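Geranyltranstransferase (PDB 3ZMB) probably catalyses the condensation of geranyl diphosphate with isopentenyl diphosphate to give farnesyl diphosphate, as a trans-prenyl synthase of the all-helical isoprenoid synthase fold. Local coordinates at residues A[185-190]-A[211-216]; A[219-224]-A[248-253]. All blocks are in the same frame, centred on the assembly; numbering follows the deposited sequence.

Interaction 1: A[185-190]-A[211-216]; sequences LIEASV and YAEAIG. With 6H6 (3-(2-oxo-1,3-benzoxazol-3(2H)-yl)propanoic acid), chain D.
Ile186, Glu187 and Val190 pack on Ala212 in a buried, oblique, roughly antiparallel packing of two successive helices, 171-196 and 202-227, in the all-helical core of the isoprenoid synthase fold. Their axes come within 8.7 Å at a crossing angle of 140°, a spacing consistent with Ala212 and Gly216 on the facing side of the second helix. Ala212 points its methyl toward the first helix: CB rests 3.6 Å from CG of Glu187 and 3.9 Å from CG2 of Val190, between the aliphatic stem of Glu187 and a methyl branch of Val190. Ile186 forks at CB. With chi1 at -73°, CG2 lies anti to the backbone N and faces Ala212 and CD1 of Ile215, 4.2 Å away, while the other branch carries CD1 to within 4.1 Å of CA of Gly216, which has no side chain to intervene. This CD1 also lies beside the benzo ring of the bound benzoxazolone acid, at a doubtfully short separation. At the partly exposed margin the chemistry turns polar and is carried by water. One water donates to OE2 of Glu187 and, at 2.7 Å, to the carbonyl O of Ala212, which also takes the helical bond from Gly216 N. A second water donates to OE1 of Glu187 and to OE2 of Glu213, bridging two carboxylates whose planes stand 89° apart; Glu187 OE1 and Glu213 OE2 lie 4.5 Å apart, and the two donated bonds would ease their mutual repulsion. Around the pair, Leu51 of helix 47-58 touches both Ile186 and Ile215, and Arg48 of that helix hydrogen-bonds the ligand. Helices 256-273 and 282-293 close over Tyr211 and Ile215, and helix 67-84 covers Leu185 and Ser189.

Interaction 2: A[219-224]-A[248-253]; sequences FQVQDD and PTYPAL. With 6H6 (3-(2-oxo-1,3-benzoxazol-3(2H)-yl)propanoic acid), chain D.
One residue after Phe219, which turns a ring face to the bound benzoxazolone acid and has the ligand's C8 over its ring centre, Gln220 touches Tyr250 only loosely, CB of the glutamine lying 4.5 Å from CE2 of the tyrosine ring. Val221 makes the main apolar touch: its CG2 stands 3.8 Å from the Tyr250 ring centroid and 9° off the ring normal, a CH-pi contact over the face, and the valine is also covered by Tyr262, Ala263 and Leu266 of helix 256-273. Asp223 and Asp224 begin the second aspartate-rich DDxxD motif of trans-prenyl synthases, which in relatives binds magnesium ions and the diphosphate. Asp224, with chi1 at -77°, swings its carboxylate toward the start of helix 250-254. There OD2 accepts from Tyr250 N at 2.9 Å in a nearly straight bond (170°), met on the anti side somewhat out of the carboxylate plane, and CB packs 3.4 Å from Pro251 CD. The same OD2 approaches the tyrosine ring obliquely, 3.3 Å from Tyr250 CD2. That N-H belongs to the helix's first residue; one position earlier Thr249 is the N-cap, its OG1 accepting from Ala252 N at 3.1 Å. OD2 of Asp224 also lies 3.5 Å from Thr249 CB, and Tyr250 OH reaches Glu175 of helix 171-196 in a weak hydrogen bond.

Both contacts use helix 202-227, at adjoining places along it, and their centres are 18 Å apart. Interaction 1 lies deep in the chain, two long helices meeting through small and branched aliphatic residues, with polar groups joined through water at one margin. Interaction 2 is only partly buried and its centre lies about 19 Å from the chain centre; there a short helix that follows unmodelled residues is held by a direct side-chain to backbone hydrogen bond and a CH-pi touch. The ligand ties them together: Ile186 from the first and Phe219 from the second both border its benzoxazolone, although the segments of the two contacts do not otherwise touch.

Interaction 1: A[185-190]-A[211-216]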
loop_
_atom_site.group_PDB
_atom_site.type_symbol
_atom_site.label_atom_id
_atom_site.label_comp_id
_atom_site.label_asym_id
_atom_site.label_seq_id
_atom_site.Cartn_x
_atom_site.Cartn_y
_atom_site.Cartn_z
ATOM N N LEU A 185 7.057 11.866 4.221
ATOM C CA LEU A 185 7.503 11.216 2.994
ATOM C C LEU A 185 8.812 11.830 2.509
ATOM O O LEU A 185 9.653 11.112 1.925
ATOM C CB LEU A 185 6.458 11.314 1.907
ATOM C CG LEU A 185 6.679 10.539 0.632
ATOM C CD1 LEU A 185 6.955 9.063 0.833
ATOM C CD2 LEU A 185 5.569 10.732 -0.377
ATOM N N ILE A 186 8.948 13.150 2.647
ATOM C CA ILE A 186 10.242 13.806 2.382
ATOM C C ILE A 186 11.387 13.182 3.191
ATOM O O ILE A 186 12.470 12.861 2.660
ATOM C CB ILE A 186 10.119 15.327 2.588
ATOM C CG1 ILE A 186 9.313 15.902 1.403
ATOM C CG2 ILE A 186 11.488 16.016 2.688
ATOM C CD1 ILE A 186 8.731 17.223 1.694
ATOM N N GLU A 187 11.134 13.011 4.471
ATOM C CA GLU A 187 12.079 12.380 5.382
ATOM C C GLU A 187 12.351 10.927 5.036
ATOM O O GLU A 187 13.512 10.428 5.092
ATOM C CB GLU A 187 11.570 12.499 6.819
ATOM C CG GLU A 187 11.601 13.956 7.296
ATOM C CD GLU A 187 10.522 14.341 8.303
ATOM O OE1 GLU A 187 10.348 13.537 9.233
ATOM O OE2 GLU A 187 9.944 15.497 8.208
ATOM N N ALA A 188 11.327 10.228 4.613
ATOM C CA ALA A 188 11.549 8.830 4.212
ATOM C C ALA A 188 12.368 8.748 2.913
ATOM O O ALA A 188 13.039 7.748 2.681
ATOM C CB ALA A 188 10.222 8.133 4.021
ATOM N N SER A 189 12.216 9.719 2.027
ATOM C CA SER A 189 12.951 9.732 0.769
ATOM C C SER A 189 14.438 9.803 1.081
ATOM O O SER A 189 15.251 9.084 0.503
ATOM C CB SER A 189 12.533 10.925 -0.061
ATOM O OG SER A 189 11.141 10.779 -0.357
ATOM N N VAL A 190 14.790 10.727 1.983
ATOM C CA VAL A 190 16.198 10.884 2.437
ATOM C C VAL A 190 16.666 9.592 3.154
ATOM O O VAL A 190 17.728 9.081 2.898
ATOM C CB VAL A 190 16.302 12.102 3.340
ATOM C CG1 VAL A 190 17.611 12.150 4.088
ATOM C CG2 VAL A 190 16.118 13.392 2.533
ATOM N N TYR A 211 18.126 17.430 8.455
ATOM C CA TYR A 211 18.121 18.036 7.152
ATOM C C TYR A 211 16.721 18.037 6.528
ATOM O O TYR A 211 16.182 19.103 6.129
ATOM C CB TYR A 211 19.190 17.391 6.245
ATOM C CG TYR A 211 19.070 17.850 4.803
ATOM C CD1 TYR A 211 19.726 19.040 4.356
ATOM C CD2 TYR A 211 18.245 17.179 3.917
ATOM C CE1 TYR A 211 19.556 19.468 3.075
ATOM C CE2 TYR A 211 18.079 17.608 2.599
ATOM C CZ TYR A 211 18.711 18.750 2.187
ATOM O OH TYR A 211 18.551 19.123 0.887
ATOM N N ALA A 212 16.135 16.858 6.452
ATOM C CA ALA A 212 14.832 16.640 5.782
ATOM C C ALA A 212 13.697 17.374 6.449
ATOM O O ALA A 212 12.881 17.979 5.794
ATOM C CB ALA A 212 14.559 15.119 5.674
ATOM N N GLU A 213 13.714 17.406 7.779
ATOM C CA GLU A 213 12.709 18.115 8.549
ATOM C C GLU A 213 12.742 19.586 8.183
ATOM O O GLU A 213 11.698 20.207 7.940
ATOM C CB GLU A 213 12.956 17.966 10.052
ATOM C CG GLU A 213 12.749 16.544 10.546
ATOM C CD GLU A 213 13.285 16.251 11.974
ATOM O OE1 GLU A 213 14.200 16.908 12.500
ATOM O OE2 GLU A 213 12.868 15.255 12.525
ATOM N N ALA A 214 13.978 20.100 8.105
ATOM C CA ALA A 214 14.257 21.515 7.846
ATOM C C ALA A 214 13.839 21.895 6.435
ATOM O O ALA A 214 13.113 22.867 6.258
ATOM C CB ALA A 214 15.718 21.827 8.079
ATOM N N ILE A 215 14.242 21.151 5.421
ATOM C CA ILE A 215 13.850 21.544 4.084
ATOM C C ILE A 215 12.357 21.373 3.825
ATOM O O ILE A 215 11.793 22.126 3.053
ATOM C CB ILE A 215 14.637 20.851 2.961
ATOM C CG1 ILE A 215 14.532 19.348 3.024
ATOM C CG2 ILE A 215 16.083 21.227 3.073
ATOM C CD1 ILE A 215 14.426 18.804 1.617
ATOM N N GLY A 216 11.739 20.355 4.415
ATOM C CA GLY A 216 10.316 20.090 4.184
ATOM C C GLY A 216 9.530 21.298 4.681
ATOM O O GLY A 216 8.652 21.788 4.022
HETATM O O 6H6 D . 5.885 18.062 -4.454
HETATM N N1 6H6 D . 8.633 20.754 -3.510
HETATM O O1 6H6 D . 9.565 21.587 -5.437
HETATM C C2 6H6 D . 9.661 21.214 -4.258
HETATM O O2 6H6 D . 10.844 21.196 -3.524
HETATM C C3 6H6 D . 10.475 20.715 -2.290
HETATM C C4 6H6 D . 11.212 20.492 -1.154
HETATM C C5 6H6 D . 10.594 19.991 -0.030
HETATM C C6 6H6 D . 9.235 19.734 -0.068
HETATM C C7 6H6 D . 8.464 19.932 -1.197
HETATM C C8 6H6 D . 9.102 20.428 -2.303
HETATM C C9 6H6 D . 7.189 20.599 -3.897
HETATM C C10 6H6 D . 6.931 20.009 -5.273
HETATM C C11 6H6 D . 6.715 18.506 -5.221
HETATM O OXT 6H6 D . 7.366 17.827 -6.001
HETATM O O HOH W 1 10.229 17.483 6.169
HETATM O O HOH W 2 10.151 14.887 11.818
#

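Interaction 2: A[219-224]-A[248-253]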
loop_
_atom_site.group_PDB
_atom_site.type_symbol
_atom_site.label_atom_id
_atom_site.label_comp_id
_atom_site.label_asym_id
_atom_site.label_seq_id
_atom_site.Cartn_x
_atom_site.Cartn_y
_atom_site.Cartn_z
ATOM N N PHE A 219 10.253 24.622 2.546
ATOM C CA PHE A 219 9.523 24.659 1.377
ATOM C C PHE A 219 8.109 25.225 1.593
ATOM O O PHE A 219 7.625 25.970 0.776
ATOM C CB PHE A 219 9.412 23.280 0.755
ATOM C CG PHE A 219 8.663 23.325 -0.515
ATOM C CD1 PHE A 219 9.299 23.791 -1.667
ATOM C CD2 PHE A 219 7.298 22.990 -0.585
ATOM C CE1 PHE A 219 8.596 23.936 -2.869
ATOM C CE2 PHE A 219 6.614 23.122 -1.783
ATOM C CZ PHE A 219 7.256 23.605 -2.922
ATOM N N GLN A 220 7.465 24.848 2.699
ATOM C CA GLN A 220 6.111 25.288 2.947
ATOM C C GLN A 220 6.070 26.778 3.316
ATOM O O GLN A 220 5.172 27.496 2.897
ATOM C CB GLN A 220 5.474 24.464 4.074
ATOM C CG GLN A 220 5.126 23.019 3.694
ATOM C CD GLN A 220 4.303 22.848 2.432
ATOM O OE1 GLN A 220 3.469 23.661 2.100
ATOM N NE2 GLN A 220 4.566 21.783 1.684
ATOM N N VAL A 221 7.080 27.232 4.054
ATOM C CA VAL A 221 7.188 28.653 4.380
ATOM C C VAL A 221 7.348 29.512 3.109
ATOM O O VAL A 221 6.579 30.479 2.850
ATOM C CB VAL A 221 8.335 28.860 5.337
ATOM C CG1 VAL A 221 8.440 30.341 5.716
ATOM C CG2 VAL A 221 8.148 27.987 6.573
ATOM N N GLN A 222 8.330 29.143 2.282
ATOM C CA GLN A 222 8.597 29.892 1.064
ATOM C C GLN A 222 7.394 29.845 0.139
ATOM O O GLN A 222 7.054 30.834 -0.535
ATOM C CB GLN A 222 9.820 29.323 0.387
ATOM C CG GLN A 222 10.312 30.078 -0.845
ATOM C CD GLN A 222 10.665 31.537 -0.607
ATOM O OE1 GLN A 222 10.742 31.989 0.532
ATOM N NE2 GLN A 222 10.884 32.281 -1.698
ATOM N N ASP A 223 6.736 28.703 0.096
ATOM C CA ASP A 223 5.565 28.622 -0.704
ATOM C C ASP A 223 4.473 29.642 -0.276
ATOM O O ASP A 223 3.852 30.224 -1.140
ATOM C CB ASP A 223 4.982 27.237 -0.640
ATOM C CG ASP A 223 4.356 26.892 -1.870
ATOM O OD1 ASP A 223 5.109 26.862 -2.836
ATOM O OD2 ASP A 223 3.124 26.704 -1.894
ATOM N N ASP A 224 4.228 29.793 1.021
ATOM C CA ASP A 224 3.229 30.749 1.529
ATOM C C ASP A 224 3.661 32.179 1.163
ATOM O O ASP A 224 2.843 33.002 0.790
ATOM C CB ASP A 224 3.109 30.643 3.036
ATOM C CG ASP A 224 2.311 29.448 3.495
ATOM O OD1 ASP A 224 1.814 28.722 2.661
ATOM O OD2 ASP A 224 2.175 29.239 4.712
ATOM N N PRO A 248 -4.669 30.301 6.670
ATOM C CA PRO A 248 -3.843 30.338 7.887
ATOM C C PRO A 248 -2.364 30.064 7.558
ATOM O O PRO A 248 -1.918 28.924 7.647
ATOM C CB PRO A 248 -4.437 29.221 8.750
ATOM C CG PRO A 248 -5.083 28.263 7.745
ATOM C CD PRO A 248 -5.194 28.950 6.396
ATOM N N THR A 249 -1.613 31.113 7.209
ATOM C CA THR A 249 -0.339 30.949 6.505
ATOM C C THR A 249 0.816 31.439 7.303
ATOM O O THR A 249 0.661 32.135 8.311
ATOM C CB THR A 249 -0.303 31.726 5.203
ATOM O OG1 THR A 249 -0.309 33.119 5.491
ATOM C CG2 THR A 249 -1.491 31.389 4.329
ATOM N N TYR A 250 2.015 31.080 6.885
ATOM C CA TYR A 250 3.173 31.539 7.661
ATOM C C TYR A 250 3.258 33.088 7.727
ATOM O O TYR A 250 3.512 33.638 8.799
ATOM C CB TYR A 250 4.480 30.917 7.159
ATOM C CG TYR A 250 4.671 29.543 7.727
ATOM C CD1 TYR A 250 5.099 29.386 9.022
ATOM C CD2 TYR A 250 4.388 28.407 6.975
ATOM C CE1 TYR A 250 5.241 28.145 9.575
ATOM C CE2 TYR A 250 4.537 27.160 7.512
ATOM C CZ TYR A 250 4.981 27.041 8.799
ATOM O OH TYR A 250 5.167 25.843 9.356
ATOM N N PRO A 251 3.048 33.770 6.610
ATOM C CA PRO A 251 3.024 35.238 6.689
ATOM C C PRO A 251 1.907 35.777 7.613
ATOM O O PRO A 251 2.134 36.737 8.344
ATOM C CB PRO A 251 2.801 35.674 5.248
ATOM C CG PRO A 251 3.326 34.540 4.427
ATOM C CD PRO A 251 3.028 33.300 5.222
ATOM N N ALA A 252 0.741 35.141 7.631
ATOM C CA ALA A 252 -0.311 35.656 8.513
ATOM C C ALA A 252 0.065 35.401 9.971
ATOM O O ALA A 252 -0.259 36.191 10.841
ATOM C CB ALA A 252 -1.645 35.058 8.163
ATOM N N LEU A 253 0.786 34.321 10.257
ATOM C CA LEU A 253 1.089 34.001 11.635
ATOM C C LEU A 253 2.233 34.818 12.175
ATOM O O LEU A 253 2.265 35.211 13.326
ATOM C CB LEU A 253 1.479 32.530 11.789
ATOM C CG LEU A 253 0.374 31.493 11.956
ATOM C CD1 LEU A 253 -0.686 31.701 10.893
ATOM C CD2 LEU A 253 0.965 30.101 11.824
HETATM O O 6H6 D . 5.885 18.062 -4.454
HETATM N N1 6H6 D . 8.633 20.754 -3.510
HETATM O O1 6H6 D . 9.565 21.587 -5.437
HETATM C C2 6H6 D . 9.661 21.214 -4.258
HETATM O O2 6H6 D . 10.844 21.196 -3.524
HETATM C C3 6H6 D . 10.475 20.715 -2.290
HETATM C C4 6H6 D . 11.212 20.492 -1.154
HETATM C C5 6H6 D . 10.594 19.991 -0.030
HETATM C C6 6H6 D . 9.235 19.734 -0.068
HETATM C C7 6H6 D . 8.464 19.932 -1.197
HETATM C C8 6H6 D . 9.102 20.428 -2.303
HETATM C C9 6H6 D . 7.189 20.599 -3.897
HETATM C C10 6H6 D . 6.931 20.009 -5.273
HETATM C C11 6H6 D . 6.715 18.506 -5.221
HETATM O OXT 6H6 D . 7.366 17.827 -6.001
#